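Local atomic coordinates of BT_4661 (Bacteroides thetaiotaomicron, PDB entry 4AK2), a protein that binds heparin and heparan sulfate as a SusE-like surface protein, probably through the C-terminal ligand-binding domain that makes up this chain. Residues A[10-15]-A[55-60]; A[110-115]-A[273-278]; A[207-212]-A[222-227]. All coordinates share one frame; numbering follows the deposited sequence.

Contact 1. Residues A[10-15]-A[55-60]; sequences FRYGNN and LKWEVE
Trp57 drives the edge of its indole against the face of Phe10. This is a T-shaped (edge-to-face) pair, with the Phe10 ring and the six-membered ring of Trp57 turned 75° to each other. Their centroids lie 5.2 Å apart. The outer corner of the indole does the touching. CZ3 of Trp57 is 3.9 Å from CG of Phe10, over the inner rim of the ring and not over its middle. CH2 of Trp57 also reaches CB of Phe10, at 3.9 Å.

Two torsions place the rings. Phe10 holds CG between its own N and carbonyl carbon (chi1 51°), which brings the ring to the indole, and its second torsion sets the ring plane. Trp57 has CG beside its backbone N (chi1 -61°), and its benzo end swings across to segment 10-15.

Tyr12 adds a smaller second contact. Its OH lies 3.7 Å from Trp57 CE3, in an oblique approach that is neither over the face nor at the edge. The hydroxyl rests against this indole carbon while hydrogen-bonded to Gly77 O, which fixes the outer end of the phenol. Within segment 10-15, CE1 of Phe10 lies at the edge of the Tyr12 ring.

All three residues are buried, and the pair of Phe10 and Trp57 is apolar. The one polar atom of the indole, NE1, is satisfied by Leu52 O. CB of Leu55 covers part of one indole face from within segment 55-60.

The contact joins the short strand 10-11, which pairs with strand 45-46, to the outermost strand 56-63 of a four-stranded sheet. Val94 of strand 89-98 packs on both Phe10 and Tyr12. Ile72 of strand 69-72 touches Tyr12 and Trp57, and Pro43 from a loop meets the same two side chains.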
loop_
_atom_site.group_PDB
_atom_site.type_symbol
_atom_site.label_atom_id
_atom_site.label_comp_id
_atom_site.label_asym_id
_atom_site.label_seq_id
_atom_site.Cartn_x
_atom_site.Cartn_y
_atom_site.Cartn_z
ATOM N N PHE A 10 15.886 -6.051 -7.641
ATOM C CA PHE A 10 15.205 -6.876 -8.626
ATOM C C PHE A 10 13.886 -6.189 -8.905
ATOM O O PHE A 10 13.533 -5.200 -8.201
ATOM C CB PHE A 10 14.965 -8.313 -8.072
ATOM C CG PHE A 10 14.327 -8.341 -6.726
ATOM C CD1 PHE A 10 12.942 -8.276 -6.593
ATOM C CD2 PHE A 10 15.113 -8.416 -5.589
ATOM C CE1 PHE A 10 12.335 -8.304 -5.322
ATOM C CE2 PHE A 10 14.537 -8.436 -4.309
ATOM C CZ PHE A 10 13.150 -8.375 -4.186
ATOM N N ARG A 11 13.152 -6.666 -9.909
ATOM C CA ARG A 11 11.807 -6.143 -10.149
ATOM C C ARG A 11 10.919 -7.299 -10.564
ATOM O O ARG A 11 11.358 -8.156 -11.356
ATOM C CB ARG A 11 11.749 -5.062 -11.265
ATOM C CG ARG A 11 12.727 -3.939 -11.094
ATOM C CD ARG A 11 12.545 -2.826 -12.128
ATOM N NE ARG A 11 13.540 -1.772 -11.894
ATOM C CZ ARG A 11 14.544 -1.479 -12.721
ATOM N NH1 ARG A 11 14.668 -2.100 -13.891
ATOM N NH2 ARG A 11 15.425 -0.550 -12.382
ATOM N N TYR A 12 9.666 -7.228 -10.133
ATOM C CA TYR A 12 8.594 -8.042 -10.631
ATOM C C TYR A 12 7.700 -7.266 -11.630
ATOM O O TYR A 12 6.992 -7.886 -12.423
ATOM C CB TYR A 12 7.706 -8.511 -9.496
ATOM C CG TYR A 12 8.292 -9.661 -8.683
ATOM C CD1 TYR A 12 9.263 -9.418 -7.715
ATOM C CD2 TYR A 12 7.877 -10.995 -8.887
ATOM C CE1 TYR A 12 9.808 -10.435 -6.948
ATOM C CE2 TYR A 12 8.397 -12.035 -8.081
ATOM C CZ TYR A 12 9.390 -11.752 -7.151
ATOM O OH TYR A 12 9.926 -12.753 -6.366
ATOM N N GLY A 13 7.718 -5.915 -11.588
ATOM C CA GLY A 13 6.794 -5.162 -12.442
ATOM C C GLY A 13 5.357 -5.200 -11.967
ATOM O O GLY A 13 5.084 -5.208 -10.773
ATOM N N ASN A 14 4.417 -5.142 -12.886
ATOM C CA ASN A 14 3.010 -5.039 -12.535
ATOM C C ASN A 14 2.211 -5.637 -13.663
ATOM O O ASN A 14 2.721 -5.754 -14.792
ATOM C CB ASN A 14 2.629 -3.581 -12.276
ATOM C CG ASN A 14 2.660 -2.723 -13.527
ATOM O OD1 ASN A 14 1.720 -2.710 -14.327
ATOM N ND2 ASN A 14 3.775 -1.999 -13.692
ATOM N N ASN A 15 0.978 -6.037 -13.376
ATOM C CA ASN A 15 0.083 -6.544 -14.405
ATOM C C ASN A 15 -1.027 -5.522 -14.716
ATOM O O ASN A 15 -2.119 -5.924 -15.120
ATOM C CB ASN A 15 -0.508 -7.910 -14.010
ATOM C CG ASN A 15 -1.483 -7.804 -12.852
ATOM O OD1 ASN A 15 -1.594 -6.767 -12.195
ATOM N ND2 ASN A 15 -2.200 -8.903 -12.600
ATOM N N LEU A 55 19.849 -16.383 -7.744
ATOM C CA LEU A 55 19.478 -15.815 -6.455
ATOM C C LEU A 55 18.635 -16.767 -5.624
ATOM O O LEU A 55 17.857 -17.522 -6.189
ATOM C CB LEU A 55 18.673 -14.523 -6.708
ATOM C CG LEU A 55 19.475 -13.439 -7.415
ATOM C CD1 LEU A 55 18.568 -12.286 -7.794
ATOM C CD2 LEU A 55 20.614 -12.955 -6.549
ATOM N N LYS A 56 18.795 -16.724 -4.294
ATOM C CA LYS A 56 17.911 -17.466 -3.368
ATOM C C LYS A 56 16.742 -16.535 -3.051
ATOM O O LYS A 56 16.947 -15.407 -2.540
ATOM C CB LYS A 56 18.602 -17.857 -2.057
ATOM C CG LYS A 56 17.687 -18.522 -1.000
ATOM N N TRP A 57 15.531 -16.996 -3.359
ATOM C CA TRP A 57 14.305 -16.176 -3.165
ATOM C C TRP A 57 13.600 -16.609 -1.916
ATOM O O TRP A 57 13.316 -17.778 -1.752
ATOM C CB TRP A 57 13.401 -16.315 -4.367
ATOM C CG TRP A 57 14.049 -15.832 -5.642
ATOM C CD1 TRP A 57 14.798 -16.568 -6.531
ATOM C CD2 TRP A 57 14.042 -14.473 -6.151
ATOM N NE1 TRP A 57 15.222 -15.787 -7.569
ATOM C CE2 TRP A 57 14.784 -14.503 -7.380
ATOM C CE3 TRP A 57 13.483 -13.282 -5.733
ATOM C CZ2 TRP A 57 14.972 -13.369 -8.137
ATOM C CZ3 TRP A 57 13.670 -12.135 -6.501
ATOM C CH2 TRP A 57 14.412 -12.185 -7.673
ATOM N N GLU A 58 13.296 -15.632 -1.071
ATOM C CA GLU A 58 12.514 -15.815 0.138
ATOM C C GLU A 58 11.362 -14.815 0.215
ATOM O O GLU A 58 11.430 -13.727 -0.384
ATOM C CB GLU A 58 13.385 -15.631 1.356
ATOM C CG GLU A 58 14.522 -16.635 1.480
ATOM C CD GLU A 58 15.370 -16.318 2.688
ATOM O OE1 GLU A 58 16.277 -15.490 2.580
ATOM O OE2 GLU A 58 15.098 -16.871 3.752
ATOM N N VAL A 59 10.301 -15.187 0.943
ATOM C CA VAL A 59 9.149 -14.303 1.085
ATOM C C VAL A 59 8.657 -14.291 2.526
ATOM O O VAL A 59 8.776 -15.309 3.219
ATOM C CB VAL A 59 8.000 -14.653 0.087
ATOM C CG1 VAL A 59 7.291 -15.931 0.511
ATOM C CG2 VAL A 59 6.999 -13.512 -0.060
ATOM N N GLU A 60 8.155 -13.133 2.958
ATOM C CA GLU A 60 7.470 -12.988 4.239
ATOM C C GLU A 60 6.150 -12.287 4.019
ATOM O O GLU A 60 6.153 -11.160 3.444
ATOM C CB GLU A 60 8.306 -12.171 5.244
ATOM C CG GLU A 60 7.614 -12.071 6.607
ATOM C CD GLU A 60 8.417 -11.320 7.634
ATOM O OE1 GLU A 60 9.307 -10.541 7.271
ATOM O OE2 GLU A 60 8.128 -11.486 8.832
#

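Contact 2. Residues A[110-115]-A[273-278]; sequences PVFFHF and FIWFDT
The indole of Trp275 carries Pro110 on one face, while CD2 and CE2 of Phe112 lie over one face of Phe273, toward its rim. Phe112 lies between the two: Phe273 CD2 sits near its ring plane at the edge, and Trp275 approaches it obliquely. Phe112, Phe273 and Trp275 form an aromatic cluster between two beta-sheets. One sheet contributes strand 105-115 and the other strand 268-276. The two strand segments run nearly antiparallel, with axes 10.0 Å apart. At that spacing they are joined by side chains and do not pair through their backbones.

Phe112 has the most surface buried here. Its CD2 lies 3.7 Å from Phe273 CD2. The two ring planes make an angle of 59°, so the pair is neither a stack nor T-shaped. Trp275 meets the same phenylalanine from another direction, with the planes at 42°. Phe112 points CG away from its carbonyl carbon, which carries the ring across to the other sheet. Phe273 has an unusual first torsion (chi1 -113°), which nearly eclipses CG with the CA hydrogen. Trp275 has CG opposite its backbone N, which sends the indole toward segment 110-115.

The cluster lies near the centre of the chain. Met91 of the first sheet and Ala246 and Ile248 of the second pack on Phe273, while Val131 touches Phe112. Phe280 makes an edge-to-face pair with Trp275. The side chain of Phe273 is about 8 Å from a bound sodium ion and about 11 Å from a sulfated glucosamine of the bound glycan.

The proline contact is a CH-pi interaction: Pro110 CG lies 3.7 Å from the centroid of the Trp275 six-membered ring.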
loop_
_atom_site.group_PDB
_atom_site.type_symbol
_atom_site.label_atom_id
_atom_site.label_comp_id
_atom_site.label_asym_id
_atom_site.label_seq_id
_atom_site.Cartn_x
_atom_site.Cartn_y
_atom_site.Cartn_z
ATOM N N PRO A 110 9.262 -4.749 -1.128
ATOM C CA PRO A 110 7.858 -5.173 -1.068
ATOM C C PRO A 110 7.284 -5.554 -2.442
ATOM O O PRO A 110 7.724 -4.997 -3.510
ATOM C CB PRO A 110 7.147 -3.923 -0.544
ATOM C CG PRO A 110 7.978 -2.791 -1.136
ATOM C CD PRO A 110 9.417 -3.273 -1.079
ATOM N N VAL A 111 6.294 -6.435 -2.459
ATOM C CA VAL A 111 5.417 -6.695 -3.577
ATOM C C VAL A 111 3.988 -6.590 -3.075
ATOM O O VAL A 111 3.672 -7.173 -2.009
ATOM C CB VAL A 111 5.697 -8.046 -4.277
ATOM C CG1 VAL A 111 4.747 -8.269 -5.462
ATOM C CG2 VAL A 111 7.158 -8.142 -4.682
ATOM N N PHE A 112 3.106 -5.935 -3.798
ATOM C CA PHE A 112 1.766 -5.658 -3.379
ATOM C C PHE A 112 0.743 -6.338 -4.265
ATOM O O PHE A 112 0.985 -6.576 -5.464
ATOM C CB PHE A 112 1.530 -4.158 -3.403
ATOM C CG PHE A 112 2.448 -3.368 -2.509
ATOM C CD1 PHE A 112 3.674 -2.905 -2.994
ATOM C CD2 PHE A 112 2.069 -2.975 -1.225
ATOM C CE1 PHE A 112 4.498 -2.127 -2.212
ATOM C CE2 PHE A 112 2.914 -2.214 -0.428
ATOM C CZ PHE A 112 4.131 -1.730 -0.939
ATOM N N PHE A 113 -0.408 -6.637 -3.665
ATOM C CA PHE A 113 -1.521 -7.307 -4.333
ATOM C C PHE A 113 -2.827 -6.636 -4.056
ATOM O O PHE A 113 -3.042 -6.161 -2.953
ATOM C CB PHE A 113 -1.606 -8.795 -3.898
ATOM C CG PHE A 113 -0.420 -9.583 -4.309
ATOM C CD1 PHE A 113 0.733 -9.601 -3.511
ATOM C CD2 PHE A 113 -0.431 -10.318 -5.492
ATOM C CE1 PHE A 113 1.891 -10.313 -3.916
ATOM C CE2 PHE A 113 0.711 -11.029 -5.915
ATOM C CZ PHE A 113 1.868 -11.052 -5.111
ATOM N N HIS A 114 -3.699 -6.592 -5.061
ATOM C CA HIS A 114 -5.070 -6.091 -4.872
ATOM C C HIS A 114 -6.028 -7.076 -5.435
ATOM O O HIS A 114 -5.955 -7.441 -6.621
ATOM C CB HIS A 114 -5.279 -4.754 -5.617
ATOM C CG HIS A 114 -6.715 -4.233 -5.502
ATOM N ND1 HIS A 114 -7.479 -3.899 -6.566
ATOM C CD2 HIS A 114 -7.513 -4.046 -4.372
ATOM C CE1 HIS A 114 -8.687 -3.480 -6.145
ATOM N NE2 HIS A 114 -8.723 -3.588 -4.806
ATOM N N PHE A 115 -6.956 -7.558 -4.612
ATOM C CA PHE A 115 -8.019 -8.480 -5.055
ATOM C C PHE A 115 -9.232 -7.587 -5.301
ATOM O O PHE A 115 -9.909 -7.177 -4.351
ATOM C CB PHE A 115 -8.259 -9.588 -4.040
ATOM C CG PHE A 115 -9.041 -10.780 -4.551
ATOM C CD1 PHE A 115 -9.694 -10.809 -5.804
ATOM C CD2 PHE A 115 -9.104 -11.915 -3.743
ATOM C CE1 PHE A 115 -10.384 -11.952 -6.235
ATOM C CE2 PHE A 115 -9.798 -13.047 -4.152
ATOM C CZ PHE A 115 -10.432 -13.062 -5.395
ATOM N N PHE A 273 -2.679 1.000 -1.035
ATOM C CA PHE A 273 -1.572 1.039 -0.107
ATOM C C PHE A 273 -0.783 2.321 -0.274
ATOM O O PHE A 273 -0.571 2.750 -1.437
ATOM C CB PHE A 273 -0.620 -0.157 -0.338
ATOM C CG PHE A 273 -0.584 -1.168 0.779
ATOM C CD1 PHE A 273 0.062 -0.866 1.975
ATOM C CD2 PHE A 273 -1.109 -2.419 0.559
ATOM C CE1 PHE A 273 0.107 -1.798 3.008
ATOM C CE2 PHE A 273 -1.054 -3.387 1.568
ATOM C CZ PHE A 273 -0.426 -3.067 2.780
ATOM N N ILE A 274 -0.401 2.991 0.792
ATOM C CA ILE A 274 0.441 4.173 0.706
ATOM C C ILE A 274 1.861 3.767 1.111
ATOM O O ILE A 274 2.082 3.207 2.191
ATOM C CB ILE A 274 -0.021 5.281 1.694
ATOM C CG1 ILE A 274 -1.517 5.578 1.586
ATOM C CG2 ILE A 274 0.854 6.529 1.520
ATOM C CD1 ILE A 274 -2.062 5.803 0.220
ATOM N N TRP A 275 2.846 3.993 0.244
ATOM C CA TRP A 275 4.218 3.641 0.510
ATOM C C TRP A 275 5.025 4.891 0.666
ATOM O O TRP A 275 5.212 5.640 -0.350
ATOM C CB TRP A 275 4.766 2.713 -0.570
ATOM C CG TRP A 275 6.200 2.294 -0.428
ATOM C CD1 TRP A 275 7.098 2.572 0.589
ATOM C CD2 TRP A 275 6.938 1.506 -1.400
ATOM N NE1 TRP A 275 8.337 1.991 0.314
ATOM C CE2 TRP A 275 8.290 1.349 -0.874
ATOM C CE3 TRP A 275 6.620 0.948 -2.638
ATOM C CZ2 TRP A 275 9.274 0.663 -1.582
ATOM C CZ3 TRP A 275 7.596 0.252 -3.335
ATOM C CH2 TRP A 275 8.903 0.105 -2.812
ATOM N N PHE A 276 5.481 5.230 1.853
ATOM C CA PHE A 276 6.279 6.411 2.166
ATOM C C PHE A 276 7.745 6.102 1.999
ATOM O O PHE A 276 8.276 5.148 2.549
ATOM C CB PHE A 276 6.086 6.818 3.646
ATOM C CG PHE A 276 4.651 7.000 4.051
ATOM C CD1 PHE A 276 3.994 8.238 3.955
ATOM C CD2 PHE A 276 3.940 5.926 4.610
ATOM C CE1 PHE A 276 2.685 8.399 4.351
ATOM C CE2 PHE A 276 2.623 6.088 4.998
ATOM C CZ PHE A 276 1.984 7.314 4.875
ATOM N N ASP A 277 8.445 6.949 1.221
ATOM C CA ASP A 277 9.920 6.877 1.118
ATOM C C ASP A 277 10.420 8.235 0.614
ATOM O O ASP A 277 9.931 8.745 -0.411
ATOM C CB ASP A 277 10.328 5.756 0.136
ATOM C CG ASP A 277 11.799 5.420 0.163
ATOM O OD1 ASP A 277 12.633 6.333 0.249
ATOM O OD2 ASP A 277 12.110 4.221 0.008
ATOM N N THR A 278 11.338 8.825 1.365
ATOM C CA THR A 278 11.931 10.101 0.960
ATOM C C THR A 278 12.662 10.055 -0.397
ATOM O O THR A 278 12.936 11.122 -0.962
ATOM C CB THR A 278 12.909 10.660 2.017
ATOM O OG1 THR A 278 13.871 9.684 2.348
ATOM C CG2 THR A 278 12.186 11.128 3.255
#

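Contact 3. Residues A[207-212]-A[222-227]; sequences SYFENT and IDQTDF
Tyr208 and Ile222 bring their backbones closest, with CA atoms 5.9 Å apart, where a type I beta turn from Tyr208 to Asn211 lies beside the end of strand 220-222 and the loop that follows. CB of Tyr208 sits 3.2 Å from the carbonyl O of Ile222.

Gln224 is the main side-chain partner. Its CG rests over the middle of the Tyr208 ring, 3.6 Å from the centroid, in a CH-pi contact. The chain of Gln224 bends at chi2 (-60°), which folds the amide back toward its own loop. There NE2 donates to Ile222 O at 2.9 Å, from above the carbonyl plane. NE2 also bonds Leu158 O of strand 157-161. Phe209 approaches the amide obliquely, with its CE2 3.9 Å from Gln224 CD. Tyr208 CD2 lies over one face of Phe209.

Each segment is braced from within. Ser207 OG accepts from Glu210 N in an ST motif and is also held by Asp159. Asp223 OD1 takes the N-H groups of Thr225 and Asp226 on its two lone pairs, making an Asx turn and an Asx motif. Phe227 N is a longer third donor, from above the carboxylate plane.

With His230 bonded to OD2 as well, this is consistent with a charged Asp223. Gln224 divides its work: its aliphatic part meets the aromatic face, while its amide nitrogen bonds two carbonyls.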
loop_
_atom_site.group_PDB
_atom_site.type_symbol
_atom_site.label_atom_id
_atom_site.label_comp_id
_atom_site.label_asym_id
_atom_site.label_seq_id
_atom_site.Cartn_x
_atom_site.Cartn_y
_atom_site.Cartn_z
ATOM N N SER A 207 -9.333 11.393 7.874
ATOM C CA SER A 207 -10.687 11.618 7.410
ATOM C C SER A 207 -10.942 13.012 6.815
ATOM O O SER A 207 -10.638 14.013 7.429
ATOM C CB SER A 207 -11.685 11.384 8.579
ATOM O OG SER A 207 -13.007 11.787 8.192
ATOM N N TYR A 208 -11.522 13.027 5.620
ATOM C CA TYR A 208 -12.039 14.261 5.048
ATOM C C TYR A 208 -13.171 14.823 5.917
ATOM O O TYR A 208 -13.201 16.013 6.247
ATOM C CB TYR A 208 -12.558 14.003 3.633
ATOM C CG TYR A 208 -13.328 15.200 3.077
ATOM C CD1 TYR A 208 -12.678 16.204 2.380
ATOM C CD2 TYR A 208 -14.718 15.310 3.268
ATOM C CE1 TYR A 208 -13.378 17.300 1.903
ATOM C CE2 TYR A 208 -15.429 16.409 2.793
ATOM C CZ TYR A 208 -14.763 17.398 2.116
ATOM O OH TYR A 208 -15.487 18.498 1.627
ATOM N N PHE A 209 -14.134 13.975 6.245
ATOM C CA PHE A 209 -15.337 14.448 6.934
ATOM C C PHE A 209 -15.074 14.991 8.340
ATOM O O PHE A 209 -15.821 15.867 8.801
ATOM C CB PHE A 209 -16.420 13.364 6.900
ATOM C CG PHE A 209 -16.971 13.189 5.520
ATOM C CD1 PHE A 209 -17.926 14.069 5.036
ATOM C CD2 PHE A 209 -16.464 12.195 4.668
ATOM C CE1 PHE A 209 -18.357 13.954 3.718
ATOM C CE2 PHE A 209 -16.898 12.080 3.358
ATOM C CZ PHE A 209 -17.865 12.946 2.894
ATOM N N GLU A 210 -13.963 14.573 8.945
ATOM C CA GLU A 210 -13.578 15.057 10.282
ATOM C C GLU A 210 -12.621 16.242 10.246
ATOM O O GLU A 210 -12.218 16.731 11.300
ATOM C CB GLU A 210 -12.982 13.912 11.118
ATOM C CG GLU A 210 -13.905 12.728 11.221
ATOM C CD GLU A 210 -15.018 12.936 12.225
ATOM O OE1 GLU A 210 -14.921 13.812 13.090
ATOM O OE2 GLU A 210 -16.018 12.232 12.107
ATOM N N ASN A 211 -12.258 16.711 9.031
ATOM C CA ASN A 211 -11.268 17.770 8.852
ATOM C C ASN A 211 -11.691 18.789 7.800
ATOM O O ASN A 211 -10.821 19.441 7.237
ATOM C CB ASN A 211 -9.904 17.183 8.505
ATOM C CG ASN A 211 -9.282 16.446 9.677
ATOM O OD1 ASN A 211 -8.788 17.072 10.614
ATOM N ND2 ASN A 211 -9.298 15.113 9.621
ATOM N N THR A 212 -12.996 18.946 7.558
ATOM C CA THR A 212 -13.450 19.713 6.420
ATOM C C THR A 212 -12.955 21.148 6.469
ATOM O O THR A 212 -12.750 21.731 5.419
ATOM C CB THR A 212 -14.966 19.731 6.304
ATOM O OG1 THR A 212 -15.527 20.280 7.499
ATOM C CG2 THR A 212 -15.545 18.335 6.094
ATOM N N ILE A 222 -9.089 11.711 1.762
ATOM C CA ILE A 222 -9.589 11.557 0.399
ATOM C C ILE A 222 -10.391 12.770 0.023
ATOM O O ILE A 222 -11.287 13.188 0.759
ATOM C CB ILE A 222 -10.432 10.260 0.307
ATOM C CG1 ILE A 222 -9.539 9.055 0.614
ATOM C CG2 ILE A 222 -11.096 10.139 -1.074
ATOM C CD1 ILE A 222 -10.318 7.757 0.741
ATOM N N ASP A 223 -10.096 13.353 -1.139
ATOM C CA ASP A 223 -10.926 14.496 -1.590
ATOM C C ASP A 223 -12.233 13.979 -2.221
ATOM O O ASP A 223 -12.288 12.845 -2.747
ATOM C CB ASP A 223 -10.142 15.416 -2.514
ATOM C CG ASP A 223 -10.099 14.905 -3.924
ATOM O OD1 ASP A 223 -11.120 15.022 -4.641
ATOM O OD2 ASP A 223 -9.030 14.408 -4.331
ATOM N N GLN A 224 -13.288 14.796 -2.174
ATOM C CA GLN A 224 -14.622 14.364 -2.641
ATOM C C GLN A 224 -14.951 14.781 -4.083
ATOM O O GLN A 224 -16.129 14.735 -4.467
ATOM C CB GLN A 224 -15.721 14.811 -1.629
ATOM C CG GLN A 224 -15.349 14.371 -0.215
ATOM C CD GLN A 224 -15.182 12.865 -0.051
ATOM O OE1 GLN A 224 -16.048 12.103 -0.449
ATOM N NE2 GLN A 224 -14.061 12.454 0.528
ATOM N N THR A 225 -13.938 15.211 -4.843
ATOM C CA THR A 225 -14.112 15.622 -6.239
ATOM C C THR A 225 -13.610 14.536 -7.180
ATOM O O THR A 225 -14.327 14.064 -8.082
ATOM C CB THR A 225 -13.383 16.977 -6.501
ATOM O OG1 THR A 225 -14.031 17.961 -5.684
ATOM C CG2 THR A 225 -13.501 17.389 -7.933
ATOM N N ASP A 226 -12.355 14.156 -6.952
ATOM C CA ASP A 226 -11.667 13.139 -7.748
ATOM C C ASP A 226 -11.330 11.873 -6.962
ATOM O O ASP A 226 -10.914 10.890 -7.573
ATOM C CB ASP A 226 -10.375 13.741 -8.353
ATOM C CG ASP A 226 -10.632 14.941 -9.212
ATOM O OD1 ASP A 226 -11.550 14.865 -10.048
ATOM O OD2 ASP A 226 -9.902 15.936 -9.021
ATOM N N PHE A 227 -11.479 11.903 -5.622
ATOM C CA PHE A 227 -11.302 10.703 -4.776
ATOM C C PHE A 227 -9.856 10.237 -4.719
ATOM O O PHE A 227 -9.573 9.091 -4.450
ATOM C CB PHE A 227 -12.299 9.605 -5.179
ATOM C CG PHE A 227 -13.711 10.133 -5.209
ATOM C CD1 PHE A 227 -14.316 10.549 -4.014
ATOM C CD2 PHE A 227 -14.381 10.334 -6.411
ATOM C CE1 PHE A 227 -15.592 11.110 -4.017
ATOM C CE2 PHE A 227 -15.644 10.909 -6.436
ATOM C CZ PHE A 227 -16.242 11.300 -5.242
#

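In the fold
From the N terminus, contact 1 comes first and closes the loop between strand 10-11 and strand 56-63. It is complete before contact 2 opens at residues 110-115. Contact 2 then spans 157 residues and ties the four-stranded sheet to the sheet that holds strand 268-276. Contact 3 is nested inside that long loop and closes a nine-residue connection that runs into strand 220-222. Contacts 1 and 2 reach the same four-stranded sheet and touch, through Tyr12 CD1 and Val111 CG2 at 3.9 Å. Contact 3 stands apart, on the other side of the chain's centre from contact 1, with its nearest atoms about 8 Å from contact 2.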